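Local coordinates for protein putative lipase (Bacteroides thetaiotaomicron VPI-5482, PDB 3BZW) that is a putative lipase of the GDSL-like, SGNH-hydrolase family and probably hydrolyses ester bonds, perhaps as a lysophospholipase, at residues T37-Y42 against P61-I66; R69-V74 against I92-G97. All coordinates share one frame; numbering follows the deposited sequence.

Contact 1. Residues T37-Y42 against P61-I66; sequences TDPNCY and PFVYGI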
loop_
_atom_site.group_PDB
_atom_site.type_symbol
_atom_site.label_atom_id
_atom_site.label_comp_id
_atom_site.label_asym_id
_atom_site.label_seq_id
_atom_site.Cartn_x
_atom_site.Cartn_y
_atom_site.Cartn_z
ATOM N N THR A 37 6.008 -35.713 20.373
ATOM C CA THR A 37 6.468 -36.894 19.648
ATOM C C THR A 37 6.927 -37.985 20.635
ATOM O O THR A 37 6.850 -39.180 20.340
ATOM C CB THR A 37 7.632 -36.522 18.694
ATOM O OG1 THR A 37 7.117 -35.757 17.592
ATOM C CG2 THR A 37 8.325 -37.769 18.166
ATOM N N ASP A 38 7.389 -37.553 21.806
ATOM C CA ASP A 38 7.877 -38.443 22.869
ATOM C C ASP A 38 6.836 -39.500 23.263
ATOM O O ASP A 38 5.699 -39.170 23.605
ATOM C CB ASP A 38 8.230 -37.600 24.101
ATOM C CG ASP A 38 8.993 -38.374 25.168
ATOM O OD1 ASP A 38 8.916 -39.624 25.211
ATOM O OD2 ASP A 38 9.664 -37.709 25.986
ATOM N N PRO A 39 7.215 -40.787 23.220
ATOM C CA PRO A 39 6.276 -41.855 23.589
ATOM C C PRO A 39 5.825 -41.727 25.044
ATOM O O PRO A 39 4.745 -42.187 25.412
ATOM C CB PRO A 39 7.095 -43.128 23.365
ATOM C CG PRO A 39 8.062 -42.730 22.288
ATOM C CD PRO A 39 8.481 -41.353 22.723
ATOM N N ASN A 40 6.663 -41.095 25.862
ATOM C CA ASN A 40 6.393 -40.924 27.288
ATOM C C ASN A 40 5.433 -39.800 27.672
ATOM O O ASN A 40 5.086 -39.665 28.846
ATOM C CB ASN A 40 7.709 -40.705 28.037
ATOM C CG ASN A 40 8.598 -41.927 28.024
ATOM O OD1 ASN A 40 9.798 -41.834 28.283
ATOM N ND2 ASN A 40 8.016 -43.082 27.728
ATOM N N CYS A 41 5.008 -38.993 26.703
ATOM C CA CYS A 41 4.103 -37.884 27.005
ATOM C C CYS A 41 2.801 -38.415 27.600
ATOM O O CYS A 41 1.964 -38.961 26.884
ATOM C CB CYS A 41 3.808 -37.075 25.741
ATOM S SG CYS A 41 2.923 -35.530 26.065
ATOM N N TYR A 42 2.639 -38.242 28.912
ATOM C CA TYR A 42 1.462 -38.724 29.638
ATOM C C TYR A 42 1.348 -40.247 29.526
ATOM O O TYR A 42 0.261 -40.820 29.625
ATOM C CB TYR A 42 0.192 -38.039 29.123
ATOM C CG TYR A 42 0.068 -36.599 29.580
ATOM C CD1 TYR A 42 -0.168 -36.289 30.922
ATOM C CD2 TYR A 42 0.221 -35.548 28.680
ATOM C CE1 TYR A 42 -0.245 -34.959 31.356
ATOM C CE2 TYR A 42 0.147 -34.218 29.101
ATOM C CZ TYR A 42 -0.085 -33.929 30.436
ATOM O OH TYR A 42 -0.149 -32.614 30.846
ATOM N N PRO A 61 8.319 -47.019 13.217
ATOM C CA PRO A 61 8.815 -45.770 13.794
ATOM C C PRO A 61 10.076 -45.871 14.651
ATOM O O PRO A 61 10.176 -46.720 15.532
ATOM C CB PRO A 61 7.625 -45.301 14.616
ATOM C CG PRO A 61 7.151 -46.602 15.219
ATOM C CD PRO A 61 7.263 -47.606 14.067
ATOM N N PHE A 62 11.041 -45.005 14.370
ATOM C CA PHE A 62 12.264 -44.925 15.158
ATOM C C PHE A 62 12.090 -43.535 15.779
ATOM O O PHE A 62 12.381 -42.517 15.148
ATOM C CB PHE A 62 13.504 -44.980 14.260
ATOM C CG PHE A 62 13.639 -46.266 13.479
ATOM C CD1 PHE A 62 13.410 -47.500 14.088
ATOM C CD2 PHE A 62 14.032 -46.244 12.145
ATOM C CE1 PHE A 62 13.572 -48.689 13.376
ATOM C CE2 PHE A 62 14.198 -47.428 11.425
ATOM C CZ PHE A 62 13.966 -48.653 12.045
ATOM N N VAL A 63 11.591 -43.503 17.010
ATOM C CA VAL A 63 11.300 -42.243 17.693
ATOM C C VAL A 63 12.387 -41.721 18.618
ATOM O O VAL A 63 12.843 -42.420 19.524
ATOM C CB VAL A 63 9.986 -42.365 18.499
ATOM C CG1 VAL A 63 9.615 -41.024 19.103
ATOM C CG2 VAL A 63 8.875 -42.882 17.599
ATOM N N TYR A 64 12.781 -40.470 18.399
ATOM C CA TYR A 64 13.820 -39.853 19.205
ATOM C C TYR A 64 13.361 -38.595 19.930
ATOM O O TYR A 64 14.100 -38.029 20.734
ATOM C CB TYR A 64 15.034 -39.568 18.314
ATOM C CG TYR A 64 15.698 -40.855 17.896
ATOM C CD1 TYR A 64 16.602 -41.495 18.742
ATOM C CD2 TYR A 64 15.327 -41.504 16.721
ATOM C CE1 TYR A 64 17.111 -42.752 18.433
ATOM C CE2 TYR A 64 15.831 -42.764 16.403
ATOM C CZ TYR A 64 16.719 -43.382 17.266
ATOM O OH TYR A 64 17.191 -44.644 16.978
ATOM N N GLY A 65 12.130 -38.171 19.659
ATOM C CA GLY A 65 11.608 -36.986 20.316
ATOM C C GLY A 65 11.585 -37.146 21.825
ATOM O O GLY A 65 11.225 -38.202 22.345
ATOM N N ILE A 66 11.970 -36.092 22.534
ATOM C CA ILE A 66 11.991 -36.118 23.989
ATOM C C ILE A 66 11.376 -34.840 24.546
ATOM O O ILE A 66 11.611 -33.749 24.027
ATOM C CB ILE A 66 13.433 -36.262 24.515
ATOM C CG1 ILE A 66 13.971 -37.650 24.147
ATOM C CG2 ILE A 66 13.466 -36.048 26.026
ATOM C CD1 ILE A 66 15.456 -37.824 24.406
#
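V63 meets both T37 and P39 through one methyl, CG1. V63 CG1 lies 3.6 Å from T37 CG2, and the two side chains cross obliquely. V63 CG1 is also 3.5 Å from T37 O. P39 comes to the same methyl tip to tip, with its CD 3.8 Å from V63 CG1. The V63 methyl stands anti to the backbone N (chi1 -175°), which sends it to the loop.

Beyond V63 the contact passes to the backbone. D38 CA approaches G65 O at 3.4 Å, a CA-H...O contact. T37 CG2 packs on G65 CA. A CB on G65 would point at that methyl and clash with it. The D38 carboxylate lies against the next residue, with OD2 3.5 Å from I66 CA. No conventional hydrogen bond joins the two segments.

The contact joins the loop after strand 28-33 to the end of strand 60-63, an outermost strand of the parallel sheet of this SGNH-hydrolase fold. The loop is shaped by a type I turn from D38 to C41. D38 also forms an Asx turn: N40 N donates to D38 OD1 at 2.8 Å, from above the carboxylate plane. Its other oxygen, OD2, accepts from S67 N, which ties D38 to the chain just past I66.

Further out, T37 OG1 is hydrogen-bonded to Y49 OH, and W50 NE1 to T37 O. W50 of helix 49-57 also packs on P39 and V63.

Contact 2. Residues R69-V74 against I92-G97; sequences RQWDDV and ILVFMG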
loop_
_atom_site.group_PDB
_atom_site.type_symbol
_atom_site.label_atom_id
_atom_site.label_comp_id
_atom_site.label_asym_id
_atom_site.label_seq_id
_atom_site.Cartn_x
_atom_site.Cartn_y
_atom_site.Cartn_z
ATOM N N ARG A 69 12.679 -30.813 24.512
ATOM C CA ARG A 69 13.802 -30.523 23.627
ATOM C C ARG A 69 13.509 -29.413 22.624
ATOM O O ARG A 69 12.355 -29.167 22.255
ATOM C CB ARG A 69 14.257 -31.797 22.904
ATOM C CG ARG A 69 14.806 -32.856 23.861
ATOM C CD ARG A 69 15.985 -32.301 24.659
ATOM N NE ARG A 69 16.327 -33.126 25.818
ATOM C CZ ARG A 69 17.024 -34.258 25.765
ATOM N NH1 ARG A 69 17.470 -34.718 24.602
ATOM N NH2 ARG A 69 17.279 -34.931 26.880
ATOM N N GLN A 70 14.574 -28.744 22.197
ATOM C CA GLN A 70 14.487 -27.633 21.254
ATOM C C GLN A 70 15.269 -27.948 19.981
ATOM O O GLN A 70 15.879 -29.011 19.869
ATOM C CB GLN A 70 15.041 -26.373 21.920
ATOM C CG GLN A 70 14.260 -25.958 23.164
ATOM C CD GLN A 70 15.064 -25.064 24.087
ATOM O OE1 GLN A 70 15.762 -24.159 23.637
ATOM N NE2 GLN A 70 14.961 -25.310 25.388
ATOM N N TRP A 71 15.260 -27.024 19.024
ATOM C CA TRP A 71 15.971 -27.250 17.773
ATOM C C TRP A 71 17.467 -27.497 17.935
ATOM O O TRP A 71 18.113 -27.992 17.011
ATOM C CB TRP A 71 15.746 -26.088 16.791
ATOM C CG TRP A 71 14.787 -26.440 15.686
ATOM C CD1 TRP A 71 13.424 -26.308 15.701
ATOM C CD2 TRP A 71 15.118 -27.039 14.428
ATOM N NE1 TRP A 71 12.887 -26.790 14.528
ATOM C CE2 TRP A 71 13.904 -27.246 13.729
ATOM C CE3 TRP A 71 16.323 -27.427 13.821
ATOM C CZ2 TRP A 71 13.862 -27.822 12.455
ATOM C CZ3 TRP A 71 16.281 -28.001 12.553
ATOM C CH2 TRP A 71 15.058 -28.193 11.885
ATOM N N ASP A 72 18.026 -27.175 19.100
ATOM C CA ASP A 72 19.458 -27.398 19.307
ATOM C C ASP A 72 19.757 -28.877 19.540
ATOM O O ASP A 72 20.915 -29.297 19.519
ATOM C CB ASP A 72 19.980 -26.559 20.487
ATOM C CG ASP A 72 19.334 -26.931 21.813
ATOM O OD1 ASP A 72 18.180 -27.409 21.815
ATOM O OD2 ASP A 72 19.979 -26.721 22.863
ATOM N N ASP A 73 18.703 -29.666 19.731
ATOM C CA ASP A 73 18.847 -31.096 19.980
ATOM C C ASP A 73 18.657 -31.942 18.718
ATOM O O ASP A 73 18.764 -33.167 18.767
ATOM C CB ASP A 73 17.843 -31.531 21.061
ATOM C CG ASP A 73 18.184 -32.882 21.678
ATOM O OD1 ASP A 73 19.353 -33.074 22.088
ATOM O OD2 ASP A 73 17.281 -33.745 21.766
ATOM N N VAL A 74 18.390 -31.293 17.587
ATOM C CA VAL A 74 18.182 -32.017 16.333
ATOM C C VAL A 74 19.404 -32.831 15.893
ATOM O O VAL A 74 19.266 -33.980 15.482
ATOM C CB VAL A 74 17.741 -31.057 15.202
ATOM C CG1 VAL A 74 17.768 -31.774 13.848
ATOM C CG2 VAL A 74 16.326 -30.554 15.490
ATOM N N ILE A 92 12.782 -39.223 7.238
ATOM C CA ILE A 92 12.884 -38.552 8.525
ATOM C C ILE A 92 11.955 -37.353 8.634
ATOM O O ILE A 92 11.897 -36.516 7.732
ATOM C CB ILE A 92 14.324 -38.048 8.758
ATOM C CG1 ILE A 92 15.294 -39.226 8.684
ATOM C CG2 ILE A 92 14.431 -37.340 10.111
ATOM C CD1 ILE A 92 16.734 -38.823 8.803
ATOM N N LEU A 93 11.222 -37.286 9.738
ATOM C CA LEU A 93 10.327 -36.168 9.999
ATOM C C LEU A 93 10.876 -35.396 11.193
ATOM O O LEU A 93 11.255 -35.991 12.209
ATOM C CB LEU A 93 8.909 -36.650 10.319
ATOM C CG LEU A 93 8.119 -37.388 9.237
ATOM C CD1 LEU A 93 6.696 -37.610 9.732
ATOM C CD2 LEU A 93 8.104 -36.581 7.947
ATOM N N VAL A 94 10.932 -34.075 11.064
ATOM C CA VAL A 94 11.427 -33.219 12.134
ATOM C C VAL A 94 10.280 -32.296 12.542
ATOM O O VAL A 94 9.867 -31.429 11.776
ATOM C CB VAL A 94 12.628 -32.379 11.662
ATOM C CG1 VAL A 94 13.219 -31.612 12.836
ATOM C CG2 VAL A 94 13.682 -33.290 11.027
ATOM N N PHE A 95 9.780 -32.503 13.755
ATOM C CA PHE A 95 8.650 -31.756 14.310
ATOM C C PHE A 95 9.200 -31.077 15.567
ATOM O O PHE A 95 9.084 -31.611 16.665
ATOM C CB PHE A 95 7.561 -32.780 14.658
ATOM C CG PHE A 95 6.229 -32.188 15.013
ATOM C CD1 PHE A 95 5.235 -32.997 15.561
ATOM C CD2 PHE A 95 5.949 -30.847 14.788
ATOM C CE1 PHE A 95 3.985 -32.477 15.879
ATOM C CE2 PHE A 95 4.695 -30.316 15.104
ATOM C CZ PHE A 95 3.717 -31.133 15.649
HETATM N N MSE A 96 9.777 -29.889 15.402
HETATM C CA MSE A 96 10.428 -29.206 16.517
HETATM C C MSE A 96 10.325 -27.680 16.479
HETATM O O MSE A 96 10.155 -27.089 15.417
HETATM C CB MSE A 96 11.912 -29.592 16.490
HETATM C CG MSE A 96 12.745 -29.124 17.666
HETATM SE SE MSE A 96 12.597 -30.338 19.139
HETATM C CE MSE A 96 14.002 -31.589 18.634
ATOM N N GLY A 97 10.442 -27.044 17.645
ATOM C CA GLY A 97 10.411 -25.594 17.679
ATOM C C GLY A 97 9.528 -24.916 18.704
ATOM O O GLY A 97 9.817 -23.793 19.123
HETATM O O HOH W 1 10.394 -27.997 20.395
#
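W71 and V74 pack on V94 and M96, a selenomethionine. M96 CB sits over the face of the five-membered ring of W71, in a CH-pi contact 3.9 Å from its centroid. At the far end of the indole, W71 CZ2 lies 3.9 Å from V94 CG1, and the side chains cross at about a right angle. M96 bends at chi2 and chi3 (84° and 86°), so that CE reaches V74 CG2 at 4.0 Å. M96 SE lies 3.3 Å from R69 O.

This packing sets the loop before helix 74-85 against strand 91-95, the middle strand of the parallel sheet. L165 of strand 162-166 and I147 of helix 143-157 also touch W71. G97 and N99 match the GxND motif of SGNH hydrolases, and N99 ND2 donates to R69 O.

W71 NE1 gives a weak hydrogen bond to M96 O (2.9 Å, 134° at the hydrogen). A water donates to R69 O and accepts from G97 N, at the N-cap of helix 98-102. An alanine at W71 would probably open a gap beside M96 and V94 and leave M96 O without that weak donor.

R69 NH1 makes a salt bridge with D73 OD2 at 3.0 Å. D73 OD1 pairs with R76.

Both contacts lie on the same parallel sheet but at different depths. Contact 2 is buried, with its centre about 5 Å from the centre of the chain. Contact 1 is partly buried, about 14 Å from that centre, at an outermost strand. Their centres are about 12 Å apart, and they touch where T37 OG1 packs on F95 CD1. Each sets a loop against the C-terminal end of a strand and the residues just after it. In contact 1 this is the loop before helix 49-57, on strand 60-63. In contact 2 it is the loop before helix 74-85, on strand 91-95. Methyls, backbone and one carboxylate make the outer contact. An indole, a selenomethionine and a bridging water mark the inner one.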